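Local coordinates for protein quinone oxidoreductase (Coxiella burnetii, PDB 3TQH) that binds NADPH and, as a member of the medium-chain dehydrogenase/reductase family, probably reduces quinones with it, at residues D49-N54 / H304-E308; L129-L134 / I289-I294; A162-H167 / V312-L316. All coordinates share one frame; numbering follows the deposited sequence.

How the contacts relate
Contacts 1 and 3 touch NADPH, and all three contacts tie residues 289-316 to earlier parts of the chain. Contact 2 (129-134 with 289-294) and contact 3 (162-167 with 312-316) lie about 10 Å apart, centre to centre, and share a sheet in which strands 291-295 and 315-319 run side by side. Contact 1 (49-54 with 304-308) is about 15 Å from contact 3 and 18 Å from contact 2. In sequence contact 2 is nested within contact 1, while contact 3 alternates with both. Helix 300-308, which comes between these strands in the chain, packs Leu307 on Val312 and Leu316. Residues 289-316 thereby connect the Lys51 side of the NADPH site with the glycine-rich Gly163-Val165 turn.

Contact 1: residues D49-N54 / H304-E308; sequences DYKTRN and HELLE. With NDP (NADPH dihydro-nicotinamide-adenine-dinucleotide phosphate), chain B; SO4 (sulfate ion), chain C.
Glu308 lies across the ring of Tyr50 and carries its carboxylate on to Arg53, and this is where helix 300-308 grips helix 47-53. Its CG sits over one face of the ring, offset toward the rim, 3.5 Å from the Tyr50 ring centroid in a CH-pi contact. Leu307 closes the edge of the same ring, with its CD2 3.7 Å from Tyr50 CD2. Tyr50 CG stands between its backbone N and carbonyl carbon (chi1 72°), which brings the ring under Glu308 with its edge against Leu307.

Beside the ring, Arg53 comes at Glu308 and His304 from the opposite direction, its chain bent at chi2 and chi3. One nitrogen serves both partners: Arg53 NH2 is 2.6 Å from Glu308 OE1 in a salt bridge and donates a second bond of 3.2 Å to His304 ND1. Both acceptors lie near the guanidinium plane, yet Glu308 OE1 is met from above its own carboxylate plane, the two flat groups being turned 58° apart. His304 NE2 is hydrogen-bonded to Tyr108, which also hydrogen-bonds Asp49 OD2; both ring nitrogens thus have partners, which fixes the rotation of the imidazole. His304, Arg53 and Leu307 make this the buried side.

Toward solvent the hold slackens. Asn54 ND2 reaches Glu308 OE2 in a weak bond of 3.4 Å, while Asn54 OD1 turns to Ser56.

The short helical segments 49-53 and 304-308 cross at 106°. On the other side of helix 47-53, Lys51 runs out extended to NADPH, its NZ hydrogen-bonded to O3D at 2.7 Å and O2D at 2.9 Å, while a sulfate takes a third hydrogen bond. A helix joined to the C-terminal part of the chain thus presents a lysine to the nicotinamide ribose, at the cofactor cleft of this medium-chain reductase fold.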
# COMPACT_ATOMS: atom_id res chain seq x y z
N ASP A 49 2.77 -8.12 -2.92
CA ASP A 49 2.25 -9.49 -3.00
C ASP A 49 2.69 -10.22 -4.28
O ASP A 49 3.15 -11.36 -4.19
CB ASP A 49 0.71 -9.50 -2.90
CG ASP A 49 0.18 -8.83 -1.65
OD1 ASP A 49 0.96 -8.57 -0.71
OD2 ASP A 49 -1.04 -8.55 -1.60
N TYR A 50 2.55 -9.59 -5.44
CA TYR A 50 2.91 -10.26 -6.71
C TYR A 50 4.42 -10.31 -6.98
O TYR A 50 4.91 -11.24 -7.61
CB TYR A 50 2.13 -9.70 -7.93
CG TYR A 50 2.50 -8.32 -8.42
CD1 TYR A 50 3.72 -8.06 -9.04
CD2 TYR A 50 1.58 -7.27 -8.34
CE1 TYR A 50 4.04 -6.77 -9.51
CE2 TYR A 50 1.89 -6.00 -8.80
CZ TYR A 50 3.11 -5.75 -9.39
OH TYR A 50 3.39 -4.48 -9.85
N LYS A 51 5.14 -9.31 -6.48
CA LYS A 51 6.60 -9.27 -6.57
C LYS A 51 7.24 -10.36 -5.70
O LYS A 51 8.32 -10.86 -6.01
CB LYS A 51 7.14 -7.90 -6.13
CG LYS A 51 6.67 -6.73 -7.00
CD LYS A 51 6.97 -5.41 -6.32
CE LYS A 51 6.64 -4.22 -7.21
NZ LYS A 51 7.18 -2.94 -6.66
N THR A 52 6.57 -10.70 -4.60
CA THR A 52 7.04 -11.78 -3.74
C THR A 52 6.75 -13.10 -4.45
O THR A 52 7.64 -13.93 -4.62
CB THR A 52 6.34 -11.74 -2.36
OG1 THR A 52 6.56 -10.47 -1.74
CG2 THR A 52 6.85 -12.85 -1.44
N ARG A 53 5.51 -13.24 -4.92
CA ARG A 53 5.05 -14.44 -5.60
C ARG A 53 5.83 -14.76 -6.87
O ARG A 53 6.10 -15.92 -7.15
CB ARG A 53 3.55 -14.32 -5.92
CG ARG A 53 2.90 -15.59 -6.46
CD ARG A 53 2.81 -15.56 -7.98
NE ARG A 53 1.97 -14.45 -8.38
CZ ARG A 53 2.17 -13.66 -9.43
NH1 ARG A 53 3.19 -13.83 -10.25
NH2 ARG A 53 1.32 -12.66 -9.63
N ASN A 54 6.21 -13.74 -7.65
CA ASN A 54 7.01 -14.00 -8.86
C ASN A 54 8.51 -14.12 -8.57
O ASN A 54 9.29 -14.49 -9.46
CB ASN A 54 6.71 -13.01 -10.01
CG ASN A 54 7.16 -11.57 -9.73
OD1 ASN A 54 8.18 -11.33 -9.08
ND2 ASN A 54 6.40 -10.62 -10.27
N HIS A 304 -4.61 -11.46 -8.86
CA HIS A 304 -3.19 -11.20 -9.06
C HIS A 304 -2.84 -10.85 -10.51
O HIS A 304 -1.97 -10.00 -10.74
CB HIS A 304 -2.34 -12.38 -8.56
CG HIS A 304 -1.73 -12.14 -7.22
ND1 HIS A 304 -0.42 -12.43 -6.93
CD2 HIS A 304 -2.25 -11.60 -6.09
CE1 HIS A 304 -0.15 -12.09 -5.68
NE2 HIS A 304 -1.25 -11.58 -5.15
N GLU A 305 -3.52 -11.47 -11.47
CA GLU A 305 -3.36 -11.11 -12.89
C GLU A 305 -3.76 -9.65 -13.13
O GLU A 305 -3.08 -8.93 -13.85
CB GLU A 305 -4.21 -12.02 -13.79
CG GLU A 305 -3.81 -13.50 -13.81
CD GLU A 305 -4.80 -14.37 -14.58
OE1 GLU A 305 -5.73 -13.81 -15.21
OE2 GLU A 305 -4.65 -15.61 -14.56
N LEU A 306 -4.86 -9.23 -12.52
CA LEU A 306 -5.34 -7.86 -12.66
C LEU A 306 -4.36 -6.89 -12.01
O LEU A 306 -3.97 -5.90 -12.62
CB LEU A 306 -6.74 -7.70 -12.05
CG LEU A 306 -7.43 -6.34 -12.24
CD1 LEU A 306 -7.56 -5.98 -13.73
CD2 LEU A 306 -8.81 -6.33 -11.56
N LEU A 307 -3.97 -7.19 -10.78
CA LEU A 307 -3.01 -6.36 -10.04
C LEU A 307 -1.67 -6.18 -10.78
O LEU A 307 -1.12 -5.07 -10.80
CB LEU A 307 -2.76 -6.97 -8.66
CG LEU A 307 -2.02 -6.11 -7.63
CD1 LEU A 307 -2.88 -4.93 -7.19
CD2 LEU A 307 -1.59 -6.97 -6.42
N GLU A 308 -1.16 -7.26 -11.38
CA GLU A 308 0.12 -7.23 -12.10
C GLU A 308 0.13 -6.43 -13.40
O GLU A 308 1.20 -6.13 -13.92
CB GLU A 308 0.63 -8.65 -12.41
CG GLU A 308 1.68 -9.12 -11.45
CD GLU A 308 2.31 -10.42 -11.83
OE1 GLU A 308 1.58 -11.42 -11.90
OE2 GLU A 308 3.55 -10.45 -12.06
PA NDP B . -0.70 0.18 -7.89
O1A NDP B . -0.64 -1.12 -8.59
O2A NDP B . -1.95 0.31 -7.11
O5B NDP B . -0.62 1.39 -8.94
C5B NDP B . -1.31 1.28 -10.17
C4B NDP B . -1.33 2.63 -10.87
O4B NDP B . -0.08 2.87 -11.47
C3B NDP B . -2.37 2.74 -11.98
O3B NDP B . -3.43 3.58 -11.56
C2B NDP B . -1.62 3.32 -13.17
O2B NDP B . -2.26 4.45 -13.73
C1B NDP B . -0.28 3.72 -12.58
N9A NDP B . 0.87 3.59 -13.49
C8A NDP B . 1.36 2.44 -14.05
N7A NDP B . 2.43 2.75 -14.80
C5A NDP B . 2.64 4.08 -14.73
C6A NDP B . 3.59 4.90 -15.32
N6A NDP B . 4.51 4.37 -16.11
N1A NDP B . 3.56 6.25 -15.08
C2A NDP B . 2.59 6.78 -14.25
N3A NDP B . 1.64 5.97 -13.66
C4A NDP B . 1.66 4.63 -13.91
O3 NDP B . 0.59 0.38 -6.95
PN NDP B . 0.64 1.03 -5.48
O1N NDP B . 0.05 0.09 -4.51
O2N NDP B . 0.17 2.43 -5.48
O5D NDP B . 2.23 1.04 -5.25
C5D NDP B . 3.11 1.67 -6.16
C4D NDP B . 4.53 1.17 -5.92
O4D NDP B . 4.95 1.50 -4.61
C3D NDP B . 4.63 -0.34 -6.06
O3D NDP B . 5.77 -0.67 -6.82
C2D NDP B . 4.74 -0.84 -4.63
O2D NDP B . 5.45 -2.06 -4.53
C1D NDP B . 5.42 0.34 -3.94
N1N NDP B . 5.16 0.46 -2.48
C2N NDP B . 6.24 0.61 -1.65
C3N NDP B . 6.11 0.67 -0.27
C7N NDP B . 7.30 0.83 0.63
O7N NDP B . 7.10 0.87 2.02
N7N NDP B . 8.52 0.93 0.09
C4N NDP B . 4.73 0.55 0.32
C5N NDP B . 3.59 0.40 -0.64
C6N NDP B . 3.87 0.36 -2.00
P2B NDP B . -2.97 4.37 -15.18
O1X NDP B . -3.80 5.62 -15.36
O2X NDP B . -3.87 3.16 -15.25
O3X NDP B . -1.96 4.30 -16.29
S SO4 C . 8.25 -2.74 -2.55
O1 SO4 C . 6.99 -2.58 -1.82
O2 SO4 C . 8.74 -1.45 -3.02
O3 SO4 C . 9.24 -3.36 -1.69
O4 SO4 C . 8.03 -3.61 -3.70

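Contact 2: residues L129-L134 / I289-I294; sequences LQAASL and IEISRI
Ile289 packs its side chain against Ser133 and Leu134. At the branch, CB sends one arm to each neighbour. The methyl Ile289 CG2, opposite the backbone N, rests 3.8 Å from Ser133 CB. The longer arm leaves on the other side, with Ile289 CG1 anti to the carbonyl carbon (chi1 -48°), and this CG1 approaches Leu134 CD1 at 4.0 Å. At the tip, Ile289 CD1 lies 3.4 Å from Leu134 CD1 and equally near the backbone oxygen of Gln130. The side chains of Leu134 and Ile289 cross at about a right angle.

Ile291, the next residue to face the helix, lays its CD1 against the preceding turn, 3.9 Å from Leu129 O. That oxygen also accepts a hydrogen bond of 2.9 Å from Ser133 OG, so the hydroxyl is turned back onto its own helix, while the same Ser133 OG touches Ile291 CG1. Farther out, the ends of Leu129 and Ile294 touch through their CD1 methyls, again nearly at right angles.

No direct hydrogen bond joins the two segments. A water does so instead, accepting from Gln130 NE2 and donating to Ile289 O.

Strand segment 291-294 crosses helix segment 129-133 at 111°, with Ile291 directed at the helix. Strand 315-319 runs parallel beside strand 291-295 and offers Val317 to Ser133 and Ile291, whereas Leu129 and Ala132 rest on Ala42 of strand 36-44. Helix 128-133 thus lies against strands 36-44 and 315-319, and Val282 of helix 272-283 covers Ile289 and Leu134.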
# COMPACT_ATOMS: atom_id res chain seq x y z
N LEU A 129 -14.06 -4.06 4.81
CA LEU A 129 -13.41 -3.90 3.51
C LEU A 129 -12.60 -2.60 3.43
O LEU A 129 -11.46 -2.60 2.93
CB LEU A 129 -14.44 -3.94 2.38
CG LEU A 129 -15.13 -5.28 2.16
CD1 LEU A 129 -16.37 -5.10 1.29
CD2 LEU A 129 -14.17 -6.29 1.55
N GLN A 130 -13.18 -1.50 3.90
CA GLN A 130 -12.45 -0.23 3.96
C GLN A 130 -11.25 -0.33 4.91
O GLN A 130 -10.16 0.15 4.58
CB GLN A 130 -13.37 0.91 4.41
CG GLN A 130 -14.34 1.38 3.34
CD GLN A 130 -15.29 2.45 3.85
OE1 GLN A 130 -15.78 2.38 4.97
NE2 GLN A 130 -15.56 3.45 3.01
N ALA A 131 -11.44 -0.95 6.06
CA ALA A 131 -10.39 -1.07 7.06
C ALA A 131 -9.18 -1.88 6.57
O ALA A 131 -8.05 -1.56 6.92
CB ALA A 131 -10.93 -1.66 8.36
N ALA A 132 -9.43 -2.92 5.77
CA ALA A 132 -8.35 -3.78 5.27
C ALA A 132 -7.64 -3.14 4.08
O ALA A 132 -6.51 -3.50 3.77
CB ALA A 132 -8.90 -5.15 4.88
N SER A 133 -8.30 -2.21 3.41
CA SER A 133 -7.74 -1.55 2.23
C SER A 133 -6.83 -0.37 2.57
O SER A 133 -6.09 0.11 1.71
CB SER A 133 -8.87 -1.09 1.31
OG SER A 133 -9.58 -2.20 0.78
N LEU A 134 -6.88 0.07 3.82
CA LEU A 134 -6.24 1.31 4.23
C LEU A 134 -4.77 1.23 4.69
O LEU A 134 -3.97 2.08 4.30
CB LEU A 134 -7.09 1.98 5.32
CG LEU A 134 -6.76 3.42 5.71
CD1 LEU A 134 -6.88 4.37 4.53
CD2 LEU A 134 -7.66 3.85 6.85
N ILE A 289 -11.43 5.92 0.20
CA ILE A 289 -10.72 4.72 -0.23
C ILE A 289 -11.51 4.12 -1.38
O ILE A 289 -12.62 3.62 -1.19
CB ILE A 289 -10.58 3.67 0.89
CG1 ILE A 289 -10.10 4.30 2.19
CG2 ILE A 289 -9.62 2.57 0.45
CD1 ILE A 289 -9.82 3.30 3.27
N GLU A 290 -10.93 4.19 -2.57
CA GLU A 290 -11.53 3.63 -3.77
C GLU A 290 -11.24 2.14 -3.82
O GLU A 290 -10.10 1.73 -4.02
CB GLU A 290 -10.95 4.32 -5.01
CG GLU A 290 -11.39 3.74 -6.35
CD GLU A 290 -12.88 3.85 -6.58
OE1 GLU A 290 -13.51 4.78 -6.02
OE2 GLU A 290 -13.42 3.02 -7.34
N ILE A 291 -12.28 1.34 -3.62
CA ILE A 291 -12.20 -0.09 -3.81
C ILE A 291 -12.82 -0.41 -5.18
O ILE A 291 -14.03 -0.37 -5.35
CB ILE A 291 -12.93 -0.83 -2.69
CG1 ILE A 291 -12.30 -0.49 -1.33
CG2 ILE A 291 -12.90 -2.34 -2.92
CD1 ILE A 291 -13.15 -0.87 -0.14
N SER A 292 -11.97 -0.71 -6.16
CA SER A 292 -12.45 -0.91 -7.53
C SER A 292 -13.01 -2.32 -7.77
O SER A 292 -13.93 -2.49 -8.57
CB SER A 292 -11.37 -0.56 -8.56
OG SER A 292 -10.21 -1.35 -8.37
N ARG A 293 -12.48 -3.32 -7.08
CA ARG A 293 -13.08 -4.65 -7.14
C ARG A 293 -12.90 -5.47 -5.86
O ARG A 293 -11.87 -5.40 -5.20
CB ARG A 293 -12.56 -5.42 -8.36
CG ARG A 293 -13.19 -6.80 -8.44
CD ARG A 293 -13.19 -7.45 -9.80
NE ARG A 293 -13.59 -8.84 -9.61
CZ ARG A 293 -14.84 -9.27 -9.43
NH1 ARG A 293 -15.87 -8.42 -9.47
NH2 ARG A 293 -15.06 -10.56 -9.24
N ILE A 294 -13.93 -6.24 -5.54
CA ILE A 294 -13.97 -7.11 -4.38
C ILE A 294 -13.92 -8.56 -4.84
O ILE A 294 -14.76 -8.97 -5.65
CB ILE A 294 -15.29 -6.91 -3.59
CG1 ILE A 294 -15.49 -5.44 -3.21
CG2 ILE A 294 -15.31 -7.80 -2.35
CD1 ILE A 294 -16.85 -5.12 -2.61
O HOH W 1 -14.98 2.92 0.26

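Contact 3: residues A162-H167 / V312-L316; sequences AGGVGH and VRGKL. With NDP (NADPH dihydro-nicotinamide-adenine-dinucleotide phosphate), chain B.
His167 folds its ring back over its own helix start, with CG between the backbone N and the carbonyl carbon (chi1 85°), and one face of the imidazole comes to lie over Gly314 CA, 4.1 Å from the ring centroid. Gly314 has a positive phi of 64° at this point. The ring is held by His167 ND1, which donates to Gly163 O at 2.8 Å; the backbone N of His167 reaches the same oxygen from the opposite face of its plane. His167 NE2 is hydrogen-bonded to Glu290 N.

One firm hydrogen bond joins the segments, Gly314 N to Ala162 O at 2.8 Å and in the carbonyl plane, with Arg313 CA adding a CH contact to that oxygen. Lys315 lays its bent chain alongside, CD 3.8 Å from Gly164 CA, and takes its amine to Leu45 O.

NADPH lies across both segments. Gly164 N donates to its O2A at 2.8 Å. Its O2N accepts from Val165 N at 2.9 Å, and the ribose hydroxyl O3B donates a hydrogen bond to Val312 O. Backbone amides at a glycine-rich helix start gripping a diphosphate are the signature of a Rossmann dinucleotide-binding site.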
# COMPACT_ATOMS: atom_id res chain seq x y z
N ALA A 162 -3.57 7.30 -9.80
CA ALA A 162 -4.85 6.59 -9.79
C ALA A 162 -4.80 5.28 -9.00
O ALA A 162 -5.84 4.66 -8.77
CB ALA A 162 -5.32 6.32 -11.22
N GLY A 163 -3.61 4.86 -8.58
CA GLY A 163 -3.43 3.56 -7.94
C GLY A 163 -3.66 3.54 -6.44
O GLY A 163 -4.18 4.49 -5.86
N GLY A 164 -3.23 2.45 -5.82
CA GLY A 164 -3.43 2.22 -4.39
C GLY A 164 -2.94 3.36 -3.54
O GLY A 164 -3.73 4.03 -2.87
N VAL A 165 -1.62 3.59 -3.57
CA VAL A 165 -1.02 4.66 -2.77
C VAL A 165 -1.38 6.02 -3.32
O VAL A 165 -1.74 6.92 -2.56
CB VAL A 165 0.52 4.53 -2.72
CG1 VAL A 165 1.15 5.74 -2.01
CG2 VAL A 165 0.93 3.24 -2.05
N GLY A 166 -1.30 6.17 -4.64
CA GLY A 166 -1.46 7.45 -5.32
C GLY A 166 -2.74 8.20 -5.00
O GLY A 166 -2.70 9.37 -4.62
N HIS A 167 -3.88 7.52 -5.14
CA HIS A 167 -5.18 8.18 -4.99
C HIS A 167 -5.39 8.72 -3.58
O HIS A 167 -6.10 9.72 -3.40
CB HIS A 167 -6.34 7.28 -5.44
CG HIS A 167 -6.84 6.32 -4.39
ND1 HIS A 167 -6.15 5.19 -4.02
CD2 HIS A 167 -8.00 6.30 -3.69
CE1 HIS A 167 -6.84 4.53 -3.12
NE2 HIS A 167 -7.97 5.18 -2.90
N VAL A 312 -4.45 -1.00 -11.96
CA VAL A 312 -5.55 -0.98 -11.01
C VAL A 312 -5.79 0.45 -10.53
O VAL A 312 -4.85 1.15 -10.14
CB VAL A 312 -5.27 -1.89 -9.80
CG1 VAL A 312 -6.34 -1.72 -8.75
CG2 VAL A 312 -5.20 -3.33 -10.23
N ARG A 313 -7.05 0.88 -10.59
CA ARG A 313 -7.47 2.14 -10.01
C ARG A 313 -7.84 1.83 -8.57
O ARG A 313 -8.61 0.91 -8.32
CB ARG A 313 -8.67 2.72 -10.76
CG ARG A 313 -9.15 4.06 -10.23
CD ARG A 313 -10.57 4.38 -10.65
NE ARG A 313 -10.66 4.76 -12.05
CZ ARG A 313 -11.66 5.46 -12.59
NH1 ARG A 313 -12.69 5.85 -11.85
NH2 ARG A 313 -11.63 5.76 -13.88
N GLY A 314 -7.27 2.58 -7.62
CA GLY A 314 -7.54 2.35 -6.20
C GLY A 314 -7.07 0.99 -5.68
O GLY A 314 -5.93 0.58 -5.93
N LYS A 315 -7.95 0.30 -4.97
CA LYS A 315 -7.58 -0.92 -4.25
C LYS A 315 -8.40 -2.12 -4.68
O LYS A 315 -9.60 -2.00 -4.97
CB LYS A 315 -7.78 -0.72 -2.74
CG LYS A 315 -6.82 0.26 -2.08
CD LYS A 315 -5.36 -0.20 -2.12
CE LYS A 315 -5.12 -1.49 -1.33
NZ LYS A 315 -3.67 -1.83 -1.26
N LEU A 316 -7.74 -3.28 -4.72
CA LEU A 316 -8.41 -4.57 -4.83
C LEU A 316 -8.44 -5.14 -3.42
O LEU A 316 -7.50 -4.94 -2.64
CB LEU A 316 -7.65 -5.52 -5.76
CG LEU A 316 -7.35 -5.05 -7.18
CD1 LEU A 316 -6.58 -6.14 -7.93
CD2 LEU A 316 -8.62 -4.67 -7.93
PA NDP B . -0.70 0.18 -7.89
O1A NDP B . -0.64 -1.12 -8.59
O2A NDP B . -1.95 0.31 -7.11
O5B NDP B . -0.62 1.39 -8.94
C5B NDP B . -1.31 1.28 -10.17
C4B NDP B . -1.33 2.63 -10.87
O4B NDP B . -0.08 2.87 -11.47
C3B NDP B . -2.37 2.74 -11.98
O3B NDP B . -3.43 3.58 -11.56
C2B NDP B . -1.62 3.32 -13.17
O2B NDP B . -2.26 4.45 -13.73
C1B NDP B . -0.28 3.72 -12.58
N9A NDP B . 0.87 3.59 -13.49
C8A NDP B . 1.36 2.44 -14.05
N7A NDP B . 2.43 2.75 -14.80
C5A NDP B . 2.64 4.08 -14.73
C6A NDP B . 3.59 4.90 -15.32
N6A NDP B . 4.51 4.37 -16.11
N1A NDP B . 3.56 6.25 -15.08
C2A NDP B . 2.59 6.78 -14.25
N3A NDP B . 1.64 5.97 -13.66
C4A NDP B . 1.66 4.63 -13.91
O3 NDP B . 0.59 0.38 -6.95
PN NDP B . 0.64 1.03 -5.48
O1N NDP B . 0.05 0.09 -4.51
O2N NDP B . 0.17 2.43 -5.48
O5D NDP B . 2.23 1.04 -5.25
C5D NDP B . 3.11 1.67 -6.16
C4D NDP B . 4.53 1.17 -5.92
O4D NDP B . 4.95 1.50 -4.61
C3D NDP B . 4.63 -0.34 -6.06
O3D NDP B . 5.77 -0.67 -6.82
C2D NDP B . 4.74 -0.84 -4.63
O2D NDP B . 5.45 -2.06 -4.53
C1D NDP B . 5.42 0.34 -3.94
N1N NDP B . 5.16 0.46 -2.48
C2N NDP B . 6.24 0.61 -1.65
C3N NDP B . 6.11 0.67 -0.27
C7N NDP B . 7.30 0.83 0.63
O7N NDP B . 7.10 0.87 2.02
N7N NDP B . 8.52 0.93 0.09
C4N NDP B . 4.73 0.55 0.32
C5N NDP B . 3.59 0.40 -0.64
C6N NDP B . 3.87 0.36 -2.00
P2B NDP B . -2.97 4.37 -15.18
O1X NDP B . -3.80 5.62 -15.36
O2X NDP B . -3.87 3.16 -15.25
O3X NDP B . -1.96 4.30 -16.29